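Local coordinates for nonsense-mediated mRNA decay protein 2 (Saccharomyces cerevisiae, PDB 4LUN) that takes part in nonsense-mediated decay of mRNAs with premature stop codons and is represented by its N-terminal MIF4G domain, at residues A[211-214]-A[218-221]; A[34-39]-A[57-62]. All coordinates share one frame; numbering follows the deposited sequence.

Contact 1. Residues A[211-214]-A[218-221]; sequences FAPL and DDNS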
ATOM      1  N   PHE A 211      -8.279   4.187   4.413  1.00 19.94           N
ATOM      2  CA  PHE A 211      -9.281   3.285   3.853  1.00 17.97           C
ATOM      3  C   PHE A 211     -10.227   2.725   4.906  1.00 17.98           C
ATOM      4  O   PHE A 211     -10.566   1.544   4.895  1.00 17.86           O
ATOM      5  CB  PHE A 211      -8.597   2.170   3.053  1.00 17.16           C
ATOM      6  CG  PHE A 211      -7.743   2.689   1.928  1.00 13.92           C
ATOM      7  CD1 PHE A 211      -8.326   3.173   0.768  1.00 16.35           C
ATOM      8  CD2 PHE A 211      -6.362   2.726   2.041  1.00 15.76           C
ATOM      9  CE1 PHE A 211      -7.543   3.660  -0.277  1.00 20.79           C
ATOM     10  CE2 PHE A 211      -5.575   3.210   1.017  1.00 17.09           C
ATOM     11  CZ  PHE A 211      -6.158   3.686  -0.149  1.00 18.02           C
ATOM     12  N   ALA A 212     -10.656   3.607   5.812  1.00 19.12           N
ATOM     13  CA  ALA A 212     -11.502   3.235   6.954  1.00 18.37           C
ATOM     14  C   ALA A 212     -12.759   2.411   6.655  1.00 18.54           C
ATOM     15  O   ALA A 212     -13.090   1.509   7.434  1.00 20.89           O
ATOM     16  CB  ALA A 212     -11.866   4.477   7.775  1.00 21.62           C
ATOM     17  N   PRO A 213     -13.470   2.710   5.549  1.00 20.69           N
ATOM     18  CA  PRO A 213     -14.666   1.890   5.326  1.00 19.35           C
ATOM     19  C   PRO A 213     -14.382   0.399   5.189  1.00 21.70           C
ATOM     20  O   PRO A 213     -15.292  -0.391   5.401  1.00 25.26           O
ATOM     21  CB  PRO A 213     -15.231   2.440   4.012  1.00 24.07           C
ATOM     22  CG  PRO A 213     -14.730   3.840   3.949  1.00 22.99           C
ATOM     23  CD  PRO A 213     -13.376   3.816   4.574  1.00 19.98           C
ATOM     24  N   LEU A 214     -13.150   0.011   4.868  1.00 17.77           N
ATOM     25  CA  LEU A 214     -12.827  -1.411   4.804  1.00 17.62           C
ATOM     26  C   LEU A 214     -12.767  -2.029   6.188  1.00 23.10           C
ATOM     27  O   LEU A 214     -12.755  -3.242   6.315  1.00 20.67           O
ATOM     28  CB  LEU A 214     -11.497  -1.641   4.053  1.00 18.12           C
ATOM     29  CG  LEU A 214     -11.442  -1.161   2.601  1.00 19.82           C
ATOM     30  CD1 LEU A 214     -10.085  -1.451   1.978  1.00 19.58           C
ATOM     31  CD2 LEU A 214     -12.533  -1.844   1.771  1.00 19.55           C
ATOM     32  N   ASP A 218     -20.232  -1.374   9.810  1.00 31.35           N
ATOM     33  CA  ASP A 218     -21.429  -0.595   9.499  1.00 33.96           C
ATOM     34  C   ASP A 218     -21.265   0.295   8.272  1.00 36.01           C
ATOM     35  O   ASP A 218     -22.252   0.758   7.703  1.00 32.55           O
ATOM     36  CB  ASP A 218     -21.851   0.246  10.701  1.00 38.98           C
ATOM     37  CG  ASP A 218     -22.371  -0.597  11.839  1.00 39.57           C
ATOM     38  OD1 ASP A 218     -22.855  -1.714  11.569  1.00 40.54           O
ATOM     39  OD2 ASP A 218     -22.293  -0.144  13.003  1.00 41.87           O
ATOM     40  N   ASP A 219     -20.024   0.532   7.857  1.00 24.64           N
ATOM     41  CA  ASP A 219     -19.774   1.397   6.709  1.00 26.04           C
ATOM     42  C   ASP A 219     -19.888   0.606   5.411  1.00 28.94           C
ATOM     43  O   ASP A 219     -18.962  -0.114   5.038  1.00 26.00           O
ATOM     44  CB  ASP A 219     -18.383   2.031   6.811  1.00 25.84           C
ATOM     45  CG  ASP A 219     -18.228   3.248   5.920  1.00 30.12           C
ATOM     46  OD1 ASP A 219     -19.006   3.384   4.951  1.00 31.28           O
ATOM     47  OD2 ASP A 219     -17.328   4.070   6.188  1.00 35.03           O
ATOM     48  N   ASN A 220     -21.023   0.734   4.726  1.00 23.88           N
ATOM     49  CA  ASN A 220     -21.251  -0.004   3.490  1.00 23.83           C
ATOM     50  C   ASN A 220     -20.945   0.792   2.217  1.00 21.57           C
ATOM     51  O   ASN A 220     -21.198   0.320   1.114  1.00 25.73           O
ATOM     52  CB  ASN A 220     -22.698  -0.493   3.426  1.00 23.32           C
ATOM     53  CG  ASN A 220     -23.063  -1.399   4.578  1.00 29.45           C
ATOM     54  OD1 ASN A 220     -22.196  -1.968   5.238  1.00 32.59           O
ATOM     55  ND2 ASN A 220     -24.361  -1.542   4.824  1.00 29.66           N
ATOM     56  N   SER A 221     -20.378   1.985   2.378  1.00 28.31           N
ATOM     57  CA  SER A 221     -20.167   2.902   1.261  1.00 25.43           C
ATOM     58  C   SER A 221     -19.360   2.322   0.093  1.00 25.47           C
ATOM     59  O   SER A 221     -19.566   2.714  -1.053  1.00 28.09           O
ATOM     60  CB  SER A 221     -19.515   4.190   1.756  1.00 26.36           C
ATOM     61  OG  SER A 221     -18.298   3.910   2.423  1.00 31.33           O
TER
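OD1 of Asp219, on a carboxylate laid against the ring of Pro213, accepts two hydrogen bonds from Ser221. The backbone N of Ser221 reaches Asp219 OD1 at 3.2 Å on the anti side of the carboxylate, somewhat out of its plane, along a fairly straight N-H line (160°). Because the donor lies two residues after the acceptor, the bond closes an Asx turn. Ser221 OG donates to the same Asp219 OD1 over 2.7 Å, arriving from above the carboxylate plane and on the same face as the amide. A chi1 of 57°, with the hydroxyl between the backbone N and the carbonyl carbon, turns Ser221 OG back onto the acceptor.

The other oxygen faces the proline: Asp219 OD2 is 3.4 Å from Pro213 CB and equally near Pro213 CG. The two side chains lie alongside each other and point the same way, while Ser221 OG adds a looser touch at 3.8 Å from Pro213 CB. No hydrogen bond crosses the contact.

Pro213 belongs to a short 3-10 turn in the long linker between helix 201-210 and helix 231-271. Trp222 also touches its ring, and Pro213 O is bonded to Lys232.

The division of labour is chemical: one carboxylate oxygen fixes the Asx turn, and the other side of the group meets aliphatic carbon by van der Waals contact, which joins the two parts of the linker at the surface.

Contact 2. Residues A[34-39]-A[57-62]; sequences IKRNTG and LKDLSE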
ATOM      1  N   ILE A  34       4.130   7.456 -35.852  1.00 19.29           N
ATOM      2  CA  ILE A  34       5.220   7.347 -34.892  1.00 16.80           C
ATOM      3  C   ILE A  34       5.271   8.592 -34.001  1.00 22.55           C
ATOM      4  O   ILE A  34       5.415   8.476 -32.783  1.00 21.58           O
ATOM      5  CB  ILE A  34       6.578   7.125 -35.576  1.00 18.74           C
ATOM      6  CG1 ILE A  34       6.600   5.792 -36.333  1.00 24.18           C
ATOM      7  CG2 ILE A  34       7.705   7.197 -34.559  1.00 21.50           C
ATOM      8  CD1 ILE A  34       6.269   4.583 -35.476  1.00 22.69           C
ATOM      9  N   LYS A  35       5.126   9.774 -34.605  1.00 18.04           N
ATOM     10  CA  LYS A  35       5.148  11.021 -33.838  1.00 19.47           C
ATOM     11  C   LYS A  35       4.078  11.027 -32.749  1.00 20.73           C
ATOM     12  O   LYS A  35       4.361  11.357 -31.594  1.00 20.52           O
ATOM     13  CB  LYS A  35       4.975  12.237 -34.760  1.00 19.11           C
ATOM     14  CG  LYS A  35       5.049  13.585 -34.049  1.00 25.23           C
ATOM     15  CD  LYS A  35       5.324  14.723 -35.050  1.00 28.31           C
ATOM     16  CE  LYS A  35       4.043  15.312 -35.630  1.00 28.85           C
ATOM     17  NZ  LYS A  35       4.335  16.330 -36.712  1.00 23.34           N
ATOM     18  N   ARG A  36       2.864  10.621 -33.109  1.00 20.50           N
ATOM     19  CA  ARG A  36       1.743  10.642 -32.168  1.00 20.37           C
ATOM     20  C   ARG A  36       1.977   9.671 -31.023  1.00 26.42           C
ATOM     21  O   ARG A  36       1.708   9.985 -29.856  1.00 23.83           O
ATOM     22  CB  ARG A  36       0.433  10.272 -32.866  1.00 23.20           C
ATOM     23  CG  ARG A  36      -0.802  10.582 -32.031  1.00 29.12           C
ATOM     24  CD  ARG A  36      -0.884  12.072 -31.773  1.00 31.67           C
ATOM     25  NE  ARG A  36      -1.936  12.425 -30.824  1.00 37.71           N
ATOM     26  CZ  ARG A  36      -3.193  12.678 -31.169  1.00 40.21           C
ATOM     27  NH1 ARG A  36      -3.560  12.603 -32.444  1.00 33.15           N
ATOM     28  NH2 ARG A  36      -4.083  13.001 -30.242  1.00 42.41           N
ATOM     29  N   ASN A  37       2.474   8.486 -31.363  1.00 20.53           N
ATOM     30  CA  ASN A  37       2.612   7.419 -30.381  1.00 28.91           C
ATOM     31  C   ASN A  37       3.803   7.645 -29.464  1.00 30.07           C
ATOM     32  O   ASN A  37       3.724   7.382 -28.270  1.00 27.97           O
ATOM     33  CB  ASN A  37       2.688   6.051 -31.064  1.00 27.81           C
ATOM     34  CG  ASN A  37       1.368   5.643 -31.711  1.00 34.27           C
ATOM     35  OD1 ASN A  37       0.325   5.607 -31.058  1.00 42.60           O
ATOM     36  ND2 ASN A  37       1.411   5.346 -33.005  1.00 41.20           N
ATOM     37  N   THR A  38       4.912   8.132 -30.013  1.00 27.75           N
ATOM     38  CA  THR A  38       6.042   8.492 -29.166  1.00 23.90           C
ATOM     39  C   THR A  38       5.712   9.732 -28.337  1.00 29.97           C
ATOM     40  O   THR A  38       6.226   9.899 -27.232  1.00 31.52           O
ATOM     41  CB  THR A  38       7.332   8.735 -29.976  1.00 26.32           C
ATOM     42  OG1 THR A  38       7.086   9.721 -30.983  1.00 25.22           O
ATOM     43  CG2 THR A  38       7.796   7.460 -30.630  1.00 27.99           C
ATOM     44  N   GLY A  39       4.853  10.595 -28.871  1.00 23.53           N
ATOM     45  CA  GLY A  39       4.417  11.778 -28.154  1.00 28.35           C
ATOM     46  C   GLY A  39       3.589  11.382 -26.941  1.00 30.43           C
ATOM     47  O   GLY A  39       3.600  12.063 -25.912  1.00 29.47           O
ATOM     48  N   LEU A  57      -6.006  11.538 -21.866  1.00 37.62           N
ATOM     49  CA  LEU A  57      -7.272  10.908 -22.220  1.00 42.37           C
ATOM     50  C   LEU A  57      -7.678  11.265 -23.645  1.00 41.16           C
ATOM     51  O   LEU A  57      -8.313  10.467 -24.332  1.00 38.73           O
ATOM     52  CB  LEU A  57      -8.380  11.289 -21.232  1.00 39.06           C
ATOM     53  CG  LEU A  57      -8.300  10.629 -19.852  1.00 45.01           C
ATOM     54  CD1 LEU A  57      -9.498  11.012 -18.992  1.00 43.34           C
ATOM     55  CD2 LEU A  57      -8.196   9.117 -19.982  1.00 35.92           C
ATOM     56  N   LYS A  58      -7.308  12.468 -24.081  1.00 43.99           N
ATOM     57  CA  LYS A  58      -7.582  12.906 -25.448  1.00 46.06           C
ATOM     58  C   LYS A  58      -6.824  12.034 -26.443  1.00 41.70           C
ATOM     59  O   LYS A  58      -7.385  11.606 -27.454  1.00 45.60           O
ATOM     60  CB  LYS A  58      -7.199  14.375 -25.628  1.00 55.61           C
ATOM     61  CG  LYS A  58      -7.732  15.013 -26.904  1.00 57.79           C
ATOM     62  CD  LYS A  58      -7.377  16.491 -26.969  1.00 56.72           C
ATOM     63  CE  LYS A  58      -5.868  16.693 -26.981  1.00 59.99           C
ATOM     64  NZ  LYS A  58      -5.385  17.516 -25.831  1.00 61.12           N
ATOM     65  N   ASP A  59      -5.554  11.772 -26.148  1.00 41.34           N
ATOM     66  CA  ASP A  59      -4.722  10.900 -26.976  1.00 41.23           C
ATOM     67  C   ASP A  59      -5.298   9.496 -27.073  1.00 41.05           C
ATOM     68  O   ASP A  59      -5.282   8.883 -28.138  1.00 42.26           O
ATOM     69  CB  ASP A  59      -3.298  10.816 -26.420  1.00 43.94           C
ATOM     70  CG  ASP A  59      -2.535  12.123 -26.546  1.00 51.97           C
ATOM     71  OD1 ASP A  59      -2.204  12.516 -27.685  1.00 49.68           O
ATOM     72  OD2 ASP A  59      -2.250  12.748 -25.503  1.00 56.27           O
ATOM     73  N   LEU A  60      -5.796   8.980 -25.953  1.00 34.47           N
ATOM     74  CA  LEU A  60      -6.410   7.657 -25.940  1.00 39.54           C
ATOM     75  C   LEU A  60      -7.645   7.602 -26.824  1.00 38.14           C
ATOM     76  O   LEU A  60      -8.018   6.536 -27.316  1.00 34.79           O
ATOM     77  CB  LEU A  60      -6.754   7.233 -24.509  1.00 34.44           C
ATOM     78  CG  LEU A  60      -5.543   6.694 -23.756  1.00 35.96           C
ATOM     79  CD1 LEU A  60      -5.812   6.630 -22.259  1.00 37.14           C
ATOM     80  CD2 LEU A  60      -5.190   5.324 -24.307  1.00 31.91           C
ATOM     81  N   SER A  61      -8.279   8.751 -27.030  1.00 37.26           N
ATOM     82  CA  SER A  61      -9.454   8.809 -27.887  1.00 37.65           C
ATOM     83  C   SER A  61      -9.098   9.217 -29.311  1.00 40.19           C
ATOM     84  O   SER A  61      -9.969   9.268 -30.177  1.00 45.05           O
ATOM     85  CB  SER A  61     -10.510   9.762 -27.317  1.00 45.73           C
ATOM     86  OG  SER A  61     -10.171  11.115 -27.553  1.00 47.93           O
ATOM     87  N   GLU A  62      -7.821   9.501 -29.555  1.00 34.86           N
ATOM     88  CA  GLU A  62      -7.387   9.938 -30.886  1.00 39.48           C
ATOM     89  C   GLU A  62      -6.291   9.058 -31.475  1.00 40.34           C
ATOM     90  O   GLU A  62      -6.229   8.852 -32.691  1.00 39.25           O
ATOM     91  CB  GLU A  62      -6.911  11.393 -30.842  1.00 40.12           C
ATOM     92  CG  GLU A  62      -8.030  12.408 -30.650  1.00 43.82           C
ATOM     93  CD  GLU A  62      -7.513  13.822 -30.451  1.00 52.75           C
ATOM     94  OE1 GLU A  62      -6.278  14.012 -30.419  1.00 54.79           O
ATOM     95  OE2 GLU A  62      -8.344  14.745 -30.324  1.00 58.91           O
TER
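A partly buried salt-bridge network joins the first turn of helix 34-44 to the C-terminal end of helix 52-60, near one end of the helical MIF4G domain. Arg36 reaches across to Asp59 and Glu62, and no other pair of side chains from the two segments comes into contact. The two backbones stay well apart, with the CA atoms of Arg36 and Asp59 separated by 8.3 Å, and the long arginine chain does the bridging.

Arg36 grips Asp59 side-on, with two nitrogens on one oxygen. Arg36 NE lies 3.2 Å from Asp59 OD1 and meets it nearly in line with its C-O bond. Arg36 NH2 is also 3.2 Å from Asp59 OD1, but comes in from above the carboxylate plane. The acceptor sits in the guanidinium plane, at its edge, whereas the two planes are turned 73° apart, so this is not the coplanar, two-oxygen pairing. With CG anti to the backbone N (chi1 -167°), the Arg36 chain is directed at the other helix and bends at chi2.

Arg36 NH2 also meets Glu62 OE1; the modelled 2.4 Å between them is very short, and its exact length is doubtful. Beyond the two segments, Arg36 NH1 forms a salt bridge with Asp31, and Lys43 takes the other oxygen of Asp59, OD2.

An alanine in place of Arg36 would probably cost Asp59, Glu62 and Asp31 a shared cation and let the Glu62 carboxylate turn more freely.

Two cations on the carboxylate of the buried Asp59, Arg36 at one oxygen and Lys43 at the other, would probably favour its ionised form.

Overall arrangement
Contacts 1 and 2 lie in series along the chain, within the same MIF4G domain, and do not touch: their centres are 38 Å apart and their nearest atoms about 20 Å. Contact 2 lies further out, its centre about 31 Å from the centre of the chain, against about 17 Å for contact 1. The scale differs too, since 34-39 with 57-62 ties two successive helices through charge, while 211-214 with 218-221 joins two parts of a single inter-helix loop at the surface. In both, an aspartate oxygen receives two donors, local ones from a serine two residues on in contact 1, and those of an arginine on another helix in contact 2.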